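Long-range contacts in N-acetylglucosamine-specific lectin (Saxidomus purpuratus, PDB 6A7S), which binds N-acetylglucosamine and N-acetylgalactosamine through a C-type lectin domain, and also binds calcium ions: residues Asp27-Trp32 with Cys153-Ser158; Arg47-Ser52 with Tyr87-Ala92; Cys125-Asn130 with Gln137-Val142. All coordinates share one frame; numbering follows the deposited sequence.

Overall arrangement
Contact 1 ties the N-terminal loop 27-32 to the C-terminal segment 153-158, and along the chain both other contacts are nested inside the loop it closes. Its centre lies about 18 Å from that of contact 2 and about 23 Å from that of contact 3, on the opposite side of the chain's centre from contact 3. Contacts 2 and 3 are neighbours, with centres about 9 Å apart, and share a sheet in which strands 87-95 and 125-131 adjoin; Tyr88 O lies 2.9 Å from Tyr128 N, a probable hydrogen bond. Both touch the N-acetylgalactosamine, whereas contact 1 carries Glu154, a ligand of a calcium ion.

Contact 1: residues Asp27-Trp32 with Cys153-Ser158; sequences DCPSGW and CEIDCS. With CA (calcium ion), chain D.
In this C-type lectin domain the N-terminal loop 27-32 packs against the last strand, 149-155, and the tail that follows it, so the contact joins the two ends of the chain. No hydrogen bond crosses between the segments; apolar groups carry it. The Trp32 indole brings the far corner of its six-membered ring to the strand: CZ3 lies 3.9 Å from Ile155 CG2, and CH2 is 4.2 Å from Cys153 CB. A chi1 of 63° leaves Ile155 CG2 anti to the carbonyl carbon, where it meets the Trp32 ring, while the CG1 arm carries CD1 to Pro29 CD, tip to tip at 3.9 Å. A type II turn from Pro29 to Trp32, closed by Trp32 N to Pro29 O at 2.9 Å, brings both loop residues to the same isoleucine. Disulfides link Cys28 to Cys39, Cys153 to Cys56 and Cys157 to Cys23. Glu154 points away from the loop and chelates the calcium ion through OE1 and OE2, the latter at 2.4 Å, in a site completed in part by Thr65, Glu67 and Glu71; OE2 is also hydrogen-bonded to Ser38 OG. Beyond the strand, Asp27 CB rests 3.6 Å from Cys157 SG.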
loop_
_atom_site.group_PDB
_atom_site.type_symbol
_atom_site.label_atom_id
_atom_site.label_comp_id
_atom_site.label_asym_id
_atom_site.label_seq_id
_atom_site.Cartn_x
_atom_site.Cartn_y
_atom_site.Cartn_z
ATOM N N ASP A 27 5.600 -5.314 14.087
ATOM C CA ASP A 27 5.515 -3.864 14.116
ATOM C C ASP A 27 4.248 -3.374 14.843
ATOM O O ASP A 27 4.167 -2.200 15.159
ATOM C CB ASP A 27 5.536 -3.282 12.706
ATOM C CG ASP A 27 6.874 -3.483 12.005
ATOM O OD1 ASP A 27 7.903 -3.517 12.710
ATOM O OD2 ASP A 27 6.884 -3.640 10.776
ATOM N N CYS A 28 3.224 -4.219 15.018
ATOM C CA CYS A 28 1.895 -3.705 15.539
ATOM C C CYS A 28 1.960 -3.375 17.032
ATOM O O CYS A 28 2.300 -4.252 17.838
ATOM C CB CYS A 28 0.765 -4.694 15.280
ATOM S SG CYS A 28 0.450 -4.982 13.517
ATOM N N PRO A 29 1.616 -2.118 17.429
ATOM C CA PRO A 29 1.475 -1.736 18.835
ATOM C C PRO A 29 0.505 -2.668 19.551
ATOM O O PRO A 29 -0.364 -3.313 18.908
ATOM C CB PRO A 29 0.952 -0.302 18.778
ATOM C CG PRO A 29 1.518 0.213 17.500
ATOM C CD PRO A 29 1.369 -0.964 16.560
ATOM N N SER A 30 0.686 -2.777 20.863
ATOM C CA SER A 30 -0.137 -3.652 21.659
ATOM C C SER A 30 -1.614 -3.269 21.471
ATOM O O SER A 30 -1.908 -2.087 21.438
ATOM C CB SER A 30 0.241 -3.587 23.104
ATOM O OG SER A 30 -0.213 -4.769 23.731
ATOM N N GLY A 31 -2.472 -4.280 21.285
ATOM C CA GLY A 31 -3.919 -4.123 21.057
ATOM C C GLY A 31 -4.275 -3.873 19.590
ATOM O O GLY A 31 -5.453 -3.825 19.236
ATOM N N TRP A 32 -3.277 -3.671 18.721
ATOM C CA TRP A 32 -3.536 -3.560 17.298
ATOM C C TRP A 32 -3.441 -4.932 16.636
ATOM O O TRP A 32 -2.692 -5.793 17.087
ATOM C CB TRP A 32 -2.587 -2.592 16.597
ATOM C CG TRP A 32 -2.654 -1.191 17.092
ATOM C CD1 TRP A 32 -2.585 -0.779 18.385
ATOM C CD2 TRP A 32 -2.807 -0.010 16.297
ATOM N NE1 TRP A 32 -2.685 0.574 18.437
ATOM C CE2 TRP A 32 -2.848 1.075 17.182
ATOM C CE3 TRP A 32 -2.972 0.234 14.942
ATOM C CZ2 TRP A 32 -2.963 2.387 16.760
ATOM C CZ3 TRP A 32 -3.109 1.534 14.507
ATOM C CH2 TRP A 32 -3.124 2.592 15.414
ATOM N N CYS A 153 -8.749 2.555 13.102
ATOM C CA CYS A 153 -7.534 3.285 12.703
ATOM C C CYS A 153 -6.566 2.319 12.019
ATOM O O CYS A 153 -6.533 1.123 12.306
ATOM C CB CYS A 153 -6.784 3.868 13.901
ATOM S SG CYS A 153 -7.761 4.914 15.026
ATOM N N GLU A 154 -5.716 2.883 11.174
ATOM C CA GLU A 154 -4.768 2.076 10.402
ATOM C C GLU A 154 -3.389 2.755 10.444
ATOM O O GLU A 154 -3.364 3.976 10.289
ATOM C CB GLU A 154 -5.204 1.994 8.931
ATOM C CG GLU A 154 -4.427 0.976 8.087
ATOM C CD GLU A 154 -4.839 0.845 6.635
ATOM O OE1 GLU A 154 -5.630 1.721 6.145
ATOM O OE2 GLU A 154 -4.316 -0.098 5.953
ATOM N N ILE A 155 -2.333 1.943 10.540
ATOM C CA ILE A 155 -0.960 2.367 10.171
ATOM C C ILE A 155 -0.386 1.376 9.154
ATOM O O ILE A 155 -0.623 0.163 9.215
ATOM C CB ILE A 155 -0.040 2.472 11.405
ATOM C CG1 ILE A 155 0.171 1.134 12.116
ATOM C CG2 ILE A 155 -0.581 3.552 12.334
ATOM C CD1 ILE A 155 1.235 1.136 13.238
ATOM N N ASP A 156 0.469 1.888 8.283
ATOM C CA ASP A 156 1.180 1.015 7.356
ATOM C C ASP A 156 2.715 1.076 7.514
ATOM O O ASP A 156 3.419 0.633 6.642
ATOM C CB ASP A 156 0.752 1.391 5.959
ATOM C CG ASP A 156 1.310 2.716 5.510
ATOM O OD1 ASP A 156 2.066 3.330 6.278
ATOM O OD2 ASP A 156 0.981 3.098 4.391
ATOM N N CYS A 157 3.223 1.619 8.620
ATOM C CA CYS A 157 4.643 1.541 9.001
ATOM C C CYS A 157 5.582 2.031 7.880
ATOM O O CYS A 157 6.675 1.454 7.691
ATOM C CB CYS A 157 5.060 0.115 9.288
ATOM S SG CYS A 157 4.120 -0.681 10.598
ATOM N N SER A 158 5.141 3.038 7.125
ATOM C CA SER A 158 5.818 3.526 5.963
ATOM C C SER A 158 6.743 4.674 6.388
ATOM O O SER A 158 7.332 5.340 5.540
ATOM C CB SER A 158 4.870 3.908 4.859
ATOM O OG SER A 158 3.949 4.869 5.312
HETATM CA CA CA D . -5.669 0.119 3.935
HETATM O O HOH W 1 -4.019 -1.566 3.157
#

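Contact 2: residues Arg47-Ser52 with Tyr87-Ala92; sequences RGWEGS and YYWIGA. With NGA (2-acetamido-2-deoxy-beta-D-galactopyranose), chain B.
Trp49 NE1 donates a hydrogen bond to Ile90 O, 2.9 Å long with an N-H...O angle of 161°, and the acceptor lies close to the indole plane. Ile90 O also accepts from Ala92 N, so two donors grip this buried carbonyl where the chain turns a corner at Gly91, the centre of an inverse gamma turn. A weak bond runs the other way, from Trp89 NE1 to Arg47 O at 3.2 Å; the same N-H has a second weak acceptor in Thr147 O. The helix start and the residue before its N-cap are thus tied to strand 87-95. With CG anti to the backbone N (chi1 -173°), the Trp49 indole reaches Ile90 O while turning its edge to the Trp89 face, an offset edge-to-face pair with planes at 87° and Trp49 CD1 3.5 Å from Trp89 CE3. Trp49 CB adds a CH-pi contact over the same six-membered ring. Ser52 OG, 3.4 Å from Trp89 CD1, bonds to Gly48 O at the N-cap, which Ser52 N reaches from the opposite face. Beyond the pair, the Tyr87 ring receives NGA C8 over its centre. The straight N-H bond and edge-to-face packing should restrict the Trp49 ring, whereas the polar tie of Trp89 is weak.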
loop_
_atom_site.group_PDB
_atom_site.type_symbol
_atom_site.label_atom_id
_atom_site.label_comp_id
_atom_site.label_asym_id
_atom_site.label_seq_id
_atom_site.Cartn_x
_atom_site.Cartn_y
_atom_site.Cartn_z
ATOM N N ARG A 47 -17.363 8.177 19.567
ATOM C CA ARG A 47 -17.089 9.493 19.051
ATOM C C ARG A 47 -17.840 9.703 17.735
ATOM O O ARG A 47 -18.229 8.756 17.064
ATOM C CB ARG A 47 -15.587 9.652 18.794
ATOM C CG ARG A 47 -14.680 9.096 19.889
ATOM C CD ARG A 47 -13.208 9.095 19.460
ATOM N NE ARG A 47 -12.361 8.386 20.424
ATOM C CZ ARG A 47 -12.189 7.069 20.547
ATOM N NH1 ARG A 47 -12.797 6.188 19.753
ATOM N NH2 ARG A 47 -11.390 6.633 21.513
ATOM N N GLY A 48 -17.979 10.971 17.349
ATOM C CA GLY A 48 -18.424 11.314 16.041
ATOM C C GLY A 48 -17.366 11.023 15.002
ATOM O O GLY A 48 -16.232 10.676 15.330
ATOM N N TRP A 49 -17.739 11.155 13.739
ATOM C CA TRP A 49 -16.777 10.901 12.676
ATOM C C TRP A 49 -15.562 11.833 12.842
ATOM O O TRP A 49 -14.416 11.374 12.858
ATOM C CB TRP A 49 -17.408 11.050 11.287
ATOM C CG TRP A 49 -16.488 10.623 10.185
ATOM C CD1 TRP A 49 -16.353 9.354 9.694
ATOM C CD2 TRP A 49 -15.497 11.417 9.512
ATOM N NE1 TRP A 49 -15.363 9.305 8.761
ATOM C CE2 TRP A 49 -14.833 10.559 8.608
ATOM C CE3 TRP A 49 -15.099 12.755 9.593
ATOM C CZ2 TRP A 49 -13.812 10.999 7.779
ATOM C CZ3 TRP A 49 -14.088 13.193 8.768
ATOM C CH2 TRP A 49 -13.455 12.329 7.873
ATOM N N GLU A 50 -15.804 13.133 12.968
ATOM C CA GLU A 50 -14.668 14.090 13.062
ATOM C C GLU A 50 -13.824 13.779 14.310
ATOM O O GLU A 50 -12.579 13.813 14.309
ATOM C CB GLU A 50 -15.235 15.506 13.013
ATOM C CG GLU A 50 -15.445 15.942 11.583
ATOM C CD GLU A 50 -16.281 17.180 11.342
ATOM O OE1 GLU A 50 -16.711 17.815 12.331
ATOM O OE2 GLU A 50 -16.519 17.495 10.153
ATOM N N GLY A 51 -14.506 13.443 15.399
ATOM C CA GLY A 51 -13.857 13.048 16.610
ATOM C C GLY A 51 -12.989 11.827 16.410
ATOM O O GLY A 51 -11.913 11.723 16.959
ATOM N N SER A 52 -13.469 10.918 15.564
ATOM C CA SER A 52 -12.799 9.661 15.280
ATOM C C SER A 52 -11.542 9.941 14.426
ATOM O O SER A 52 -10.524 9.351 14.609
ATOM C CB SER A 52 -13.769 8.688 14.606
ATOM O OG SER A 52 -14.785 8.274 15.505
ATOM N N TYR A 87 -22.165 -0.015 13.706
ATOM C CA TYR A 87 -21.409 0.743 12.748
ATOM C C TYR A 87 -20.054 1.139 13.352
ATOM O O TYR A 87 -19.964 1.376 14.541
ATOM C CB TYR A 87 -22.161 1.996 12.273
ATOM C CG TYR A 87 -22.632 2.932 13.353
ATOM C CD1 TYR A 87 -23.833 2.700 14.000
ATOM C CD2 TYR A 87 -21.901 4.058 13.737
ATOM C CE1 TYR A 87 -24.267 3.510 15.034
ATOM C CE2 TYR A 87 -22.338 4.897 14.759
ATOM C CZ TYR A 87 -23.537 4.625 15.403
ATOM O OH TYR A 87 -24.013 5.415 16.410
ATOM N N TYR A 88 -19.071 1.302 12.460
ATOM C CA TYR A 88 -17.683 1.750 12.773
ATOM C C TYR A 88 -17.222 2.756 11.718
ATOM O O TYR A 88 -17.273 2.514 10.521
ATOM C CB TYR A 88 -16.685 0.609 12.758
ATOM C CG TYR A 88 -16.812 -0.352 13.899
ATOM C CD1 TYR A 88 -17.902 -1.208 13.992
ATOM C CD2 TYR A 88 -15.821 -0.434 14.872
ATOM C CE1 TYR A 88 -18.015 -2.094 15.055
ATOM C CE2 TYR A 88 -15.908 -1.333 15.937
ATOM C CZ TYR A 88 -17.014 -2.160 16.030
ATOM O OH TYR A 88 -17.107 -3.020 17.101
ATOM N N TRP A 89 -16.764 3.911 12.191
ATOM C CA TRP A 89 -16.270 4.968 11.276
ATOM C C TRP A 89 -14.986 4.534 10.561
ATOM O O TRP A 89 -14.152 3.868 11.165
ATOM C CB TRP A 89 -16.074 6.260 12.055
ATOM C CG TRP A 89 -17.316 6.827 12.651
ATOM C CD1 TRP A 89 -17.539 7.108 13.965
ATOM C CD2 TRP A 89 -18.514 7.199 11.950
ATOM N NE1 TRP A 89 -18.790 7.618 14.130
ATOM C CE2 TRP A 89 -19.413 7.681 12.917
ATOM C CE3 TRP A 89 -18.916 7.157 10.621
ATOM C CZ2 TRP A 89 -20.713 8.056 12.606
ATOM C CZ3 TRP A 89 -20.183 7.599 10.301
ATOM C CH2 TRP A 89 -21.052 8.070 11.282
ATOM N N ILE A 90 -14.865 4.955 9.292
ATOM C CA ILE A 90 -13.717 4.710 8.450
ATOM C C ILE A 90 -13.311 6.005 7.723
ATOM O O ILE A 90 -14.015 6.995 7.722
ATOM C CB ILE A 90 -13.965 3.542 7.453
ATOM C CG1 ILE A 90 -15.056 3.874 6.422
ATOM C CG2 ILE A 90 -14.221 2.218 8.185
ATOM C CD1 ILE A 90 -15.175 2.857 5.326
ATOM N N GLY A 91 -12.171 5.968 7.028
ATOM C CA GLY A 91 -11.476 7.194 6.595
ATOM C C GLY A 91 -11.905 7.654 5.233
ATOM O O GLY A 91 -11.070 7.824 4.317
ATOM N N ALA A 92 -13.208 7.900 5.076
ATOM C CA ALA A 92 -13.680 8.494 3.879
ATOM C C ALA A 92 -14.911 9.357 4.148
ATOM O O ALA A 92 -15.682 9.101 5.051
ATOM C CB ALA A 92 -13.954 7.433 2.845
HETATM C C1 NGA B . -28.784 3.868 9.613
HETATM C C2 NGA B . -27.483 4.501 9.100
HETATM C C3 NGA B . -28.089 5.761 8.495
HETATM C C4 NGA B . -29.235 5.343 7.521
HETATM C C5 NGA B . -30.153 4.236 8.018
HETATM C C6 NGA B . -31.325 3.767 7.117
HETATM C C7 NGA B . -25.299 4.905 10.142
HETATM C C8 NGA B . -24.673 5.529 11.381
HETATM N N2 NGA B . -26.623 4.932 10.179
HETATM O O1 NGA B . -29.005 3.422 10.922
HETATM O O3 NGA B . -27.076 6.579 7.931
HETATM O O4 NGA B . -28.490 4.989 6.365
HETATM O O5 NGA B . -29.342 3.134 8.526
HETATM O O6 NGA B . -32.164 4.908 6.847
HETATM O O7 NGA B . -24.674 4.503 9.189
#

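Contact 3: residues Cys125-Asn130 with Gln137-Val142; sequences CLDYLN and QWNDHV. With NGA (2-acetamido-2-deoxy-beta-D-galactopyranose), chain B.
Gln137 opens the second strand of an antiparallel pair in the C-type lectin sheet, where 137-141 lies beside 125-131: its backbone forms a hydrogen-bonded pair with Leu129, Leu129 N reaching Gln137 O at 2.8 Å. Trp138 faces Tyr128 in a non-hydrogen-bonded pair, and their side chains run side by side in the same direction. The Trp138 edge meets the Tyr128 face with planes at 89°, and Trp138 NE1 donates to Tyr128 OH at 3.0 Å, the hydroxyl lying in the indole plane. That hydroxyl is also hydrogen-bonded to Asp72. On the same face of the sheet, Leu126 CD2 packs against Trp138 CE3 at 3.9 Å. Asn139 pairs with Asp127 through two backbone bonds and turns to the face that also bears Leu129, whose CD2 lies 3.6 Å from Asn139 CB. With CG anti to the backbone N (chi1 176°), Asn139 presents ND2 to the sugar and donates to both NGA O3 and NGA O7, while OD1 accepts from Lys118 NZ. Asp127 OD2 lies 2.6 Å from NGA O7. Asp140 points to the other face, its OD1 accepting from Asp120 N; Asn139, Asp140 and Asp120 are known to bind a second calcium ion in this protein. His141 closes the ladder with two backbone bonds to Cys125, itself held to Cys144 by a disulfide. His141 ND1 shares a hydrogen bond with NGA O3 at 2.7 Å, and NGA C8 sits over one ring face, offset toward the rim; NE2 is hydrogen-bonded to Thr147 OG1. Apart from Asp140, the Leu126, Tyr128 and Trp138 face is mainly apolar and aromatic, whereas on the other Asn139 and His141 hydrogen-bond the sugar, with Asp127 close to its acetamido oxygen, consistent with recognition of N-acetylated sugars.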
loop_
_atom_site.group_PDB
_atom_site.type_symbol
_atom_site.label_atom_id
_atom_site.label_comp_id
_atom_site.label_asym_id
_atom_site.label_seq_id
_atom_site.Cartn_x
_atom_site.Cartn_y
_atom_site.Cartn_z
ATOM N N CYS A 125 -20.305 11.015 5.715
ATOM C CA CYS A 125 -19.069 10.342 6.162
ATOM C C CYS A 125 -19.308 8.831 6.201
ATOM O O CYS A 125 -20.413 8.380 6.506
ATOM C CB CYS A 125 -18.694 10.818 7.556
ATOM S SG CYS A 125 -17.990 12.489 7.563
ATOM N N LEU A 126 -18.279 8.039 5.914
ATOM C CA LEU A 126 -18.507 6.637 5.678
ATOM C C LEU A 126 -18.288 5.862 6.974
ATOM O O LEU A 126 -17.410 6.192 7.816
ATOM C CB LEU A 126 -17.606 6.110 4.561
ATOM C CG LEU A 126 -18.152 6.267 3.146
ATOM C CD1 LEU A 126 -17.972 7.693 2.630
ATOM C CD2 LEU A 126 -17.464 5.279 2.234
ATOM N N ASP A 127 -19.098 4.810 7.092
ATOM C CA ASP A 127 -18.930 3.777 8.095
ATOM C C ASP A 127 -19.054 2.405 7.445
ATOM O O ASP A 127 -19.423 2.292 6.316
ATOM C CB ASP A 127 -19.887 3.959 9.272
ATOM C CG ASP A 127 -21.369 4.059 8.906
ATOM O OD1 ASP A 127 -21.727 3.524 7.851
ATOM O OD2 ASP A 127 -22.148 4.582 9.759
ATOM N N TYR A 128 -18.550 1.382 8.137
ATOM C CA TYR A 128 -19.034 0.060 7.930
ATOM C C TYR A 128 -20.335 -0.037 8.700
ATOM O O TYR A 128 -20.378 0.397 9.831
ATOM C CB TYR A 128 -18.049 -1.009 8.418
ATOM C CG TYR A 128 -17.053 -1.384 7.362
ATOM C CD1 TYR A 128 -15.880 -0.654 7.199
ATOM C CD2 TYR A 128 -17.283 -2.420 6.491
ATOM C CE1 TYR A 128 -14.966 -0.958 6.204
ATOM C CE2 TYR A 128 -16.368 -2.752 5.498
ATOM C CZ TYR A 128 -15.214 -2.003 5.337
ATOM O OH TYR A 128 -14.328 -2.283 4.338
ATOM N N LEU A 129 -21.389 -0.542 8.065
ATOM C CA LEU A 129 -22.693 -0.582 8.707
ATOM C C LEU A 129 -23.207 -2.017 8.665
ATOM O O LEU A 129 -23.023 -2.732 7.703
ATOM C CB LEU A 129 -23.651 0.351 7.955
ATOM C CG LEU A 129 -25.142 0.340 8.348
ATOM C CD1 LEU A 129 -25.339 0.840 9.768
ATOM C CD2 LEU A 129 -25.938 1.247 7.395
ATOM N N ASN A 130 -23.895 -2.406 9.732
ATOM C CA ASN A 130 -24.567 -3.672 9.800
ATOM C C ASN A 130 -26.036 -3.365 10.077
ATOM O O ASN A 130 -26.384 -3.164 11.218
ATOM C CB ASN A 130 -24.013 -4.588 10.880
ATOM C CG ASN A 130 -24.646 -5.963 10.795
ATOM O OD1 ASN A 130 -24.976 -6.436 9.703
ATOM N ND2 ASN A 130 -24.748 -6.620 11.934
ATOM N N GLN A 137 -20.912 -3.451 5.323
ATOM C CA GLN A 137 -20.527 -2.856 4.089
ATOM C C GLN A 137 -20.613 -1.339 4.271
ATOM O O GLN A 137 -21.122 -0.860 5.250
ATOM C CB GLN A 137 -21.380 -3.384 2.932
ATOM C CG GLN A 137 -21.215 -4.882 2.676
ATOM C CD GLN A 137 -22.298 -5.434 1.766
ATOM O OE1 GLN A 137 -23.453 -5.526 2.172
ATOM N NE2 GLN A 137 -21.940 -5.810 0.537
ATOM N N TRP A 138 -20.116 -0.553 3.316
ATOM C CA TRP A 138 -20.036 0.850 3.546
ATOM C C TRP A 138 -21.419 1.550 3.399
ATOM O O TRP A 138 -22.208 1.175 2.554
ATOM C CB TRP A 138 -19.082 1.488 2.542
ATOM C CG TRP A 138 -17.728 0.887 2.396
ATOM C CD1 TRP A 138 -17.036 0.051 3.223
ATOM C CD2 TRP A 138 -16.858 1.228 1.323
ATOM N NE1 TRP A 138 -15.806 -0.200 2.697
ATOM C CE2 TRP A 138 -15.664 0.520 1.538
ATOM C CE3 TRP A 138 -17.008 2.023 0.182
ATOM C CZ2 TRP A 138 -14.617 0.587 0.623
ATOM C CZ3 TRP A 138 -15.952 2.118 -0.700
ATOM C CH2 TRP A 138 -14.783 1.386 -0.486
ATOM N N ASN A 139 -21.660 2.548 4.251
ATOM C CA ASN A 139 -22.769 3.478 4.165
ATOM C C ASN A 139 -22.216 4.888 4.313
ATOM O O ASN A 139 -21.201 5.081 5.010
ATOM C CB ASN A 139 -23.877 3.218 5.197
ATOM C CG ASN A 139 -24.985 4.264 5.152
ATOM O OD1 ASN A 139 -25.568 4.557 4.097
ATOM N ND2 ASN A 139 -25.230 4.877 6.297
ATOM N N ASP A 140 -22.902 5.848 3.664
ATOM C CA ASP A 140 -22.668 7.241 3.906
ATOM C C ASP A 140 -23.704 7.732 4.917
ATOM O O ASP A 140 -24.925 7.642 4.693
ATOM C CB ASP A 140 -22.670 8.104 2.632
ATOM C CG ASP A 140 -23.835 7.920 1.675
ATOM O OD1 ASP A 140 -24.638 6.944 1.832
ATOM O OD2 ASP A 140 -23.943 8.800 0.751
ATOM N N HIS A 141 -23.178 8.255 6.033
ATOM C CA HIS A 141 -23.999 8.809 7.094
ATOM C C HIS A 141 -23.976 10.325 7.025
ATOM O O HIS A 141 -22.905 10.940 7.017
ATOM C CB HIS A 141 -23.523 8.368 8.471
ATOM C CG HIS A 141 -24.489 8.706 9.544
ATOM N ND1 HIS A 141 -25.711 8.029 9.680
ATOM C CD2 HIS A 141 -24.431 9.644 10.515
ATOM C CE1 HIS A 141 -26.352 8.557 10.688
ATOM N NE2 HIS A 141 -25.564 9.511 11.269
ATOM N N VAL A 142 -25.174 10.905 7.126
ATOM C CA VAL A 142 -25.358 12.338 6.861
ATOM C C VAL A 142 -24.659 13.230 7.902
ATOM O O VAL A 142 -24.313 14.355 7.565
ATOM C CB VAL A 142 -26.853 12.675 6.760
ATOM C CG1 VAL A 142 -27.576 12.459 8.069
ATOM C CG2 VAL A 142 -27.079 14.082 6.218
HETATM C C1 NGA B . -28.784 3.868 9.613
HETATM C C2 NGA B . -27.483 4.501 9.100
HETATM C C3 NGA B . -28.089 5.761 8.495
HETATM C C4 NGA B . -29.235 5.343 7.521
HETATM C C5 NGA B . -30.153 4.236 8.018
HETATM C C6 NGA B . -31.325 3.767 7.117
HETATM C C7 NGA B . -25.299 4.905 10.142
HETATM C C8 NGA B . -24.673 5.529 11.381
HETATM N N2 NGA B . -26.623 4.932 10.179
HETATM O O1 NGA B . -29.005 3.422 10.922
HETATM O O3 NGA B . -27.076 6.579 7.931
HETATM O O4 NGA B . -28.490 4.989 6.365
HETATM O O5 NGA B . -29.342 3.134 8.526
HETATM O O6 NGA B . -32.164 4.908 6.847
HETATM O O7 NGA B . -24.674 4.503 9.189
#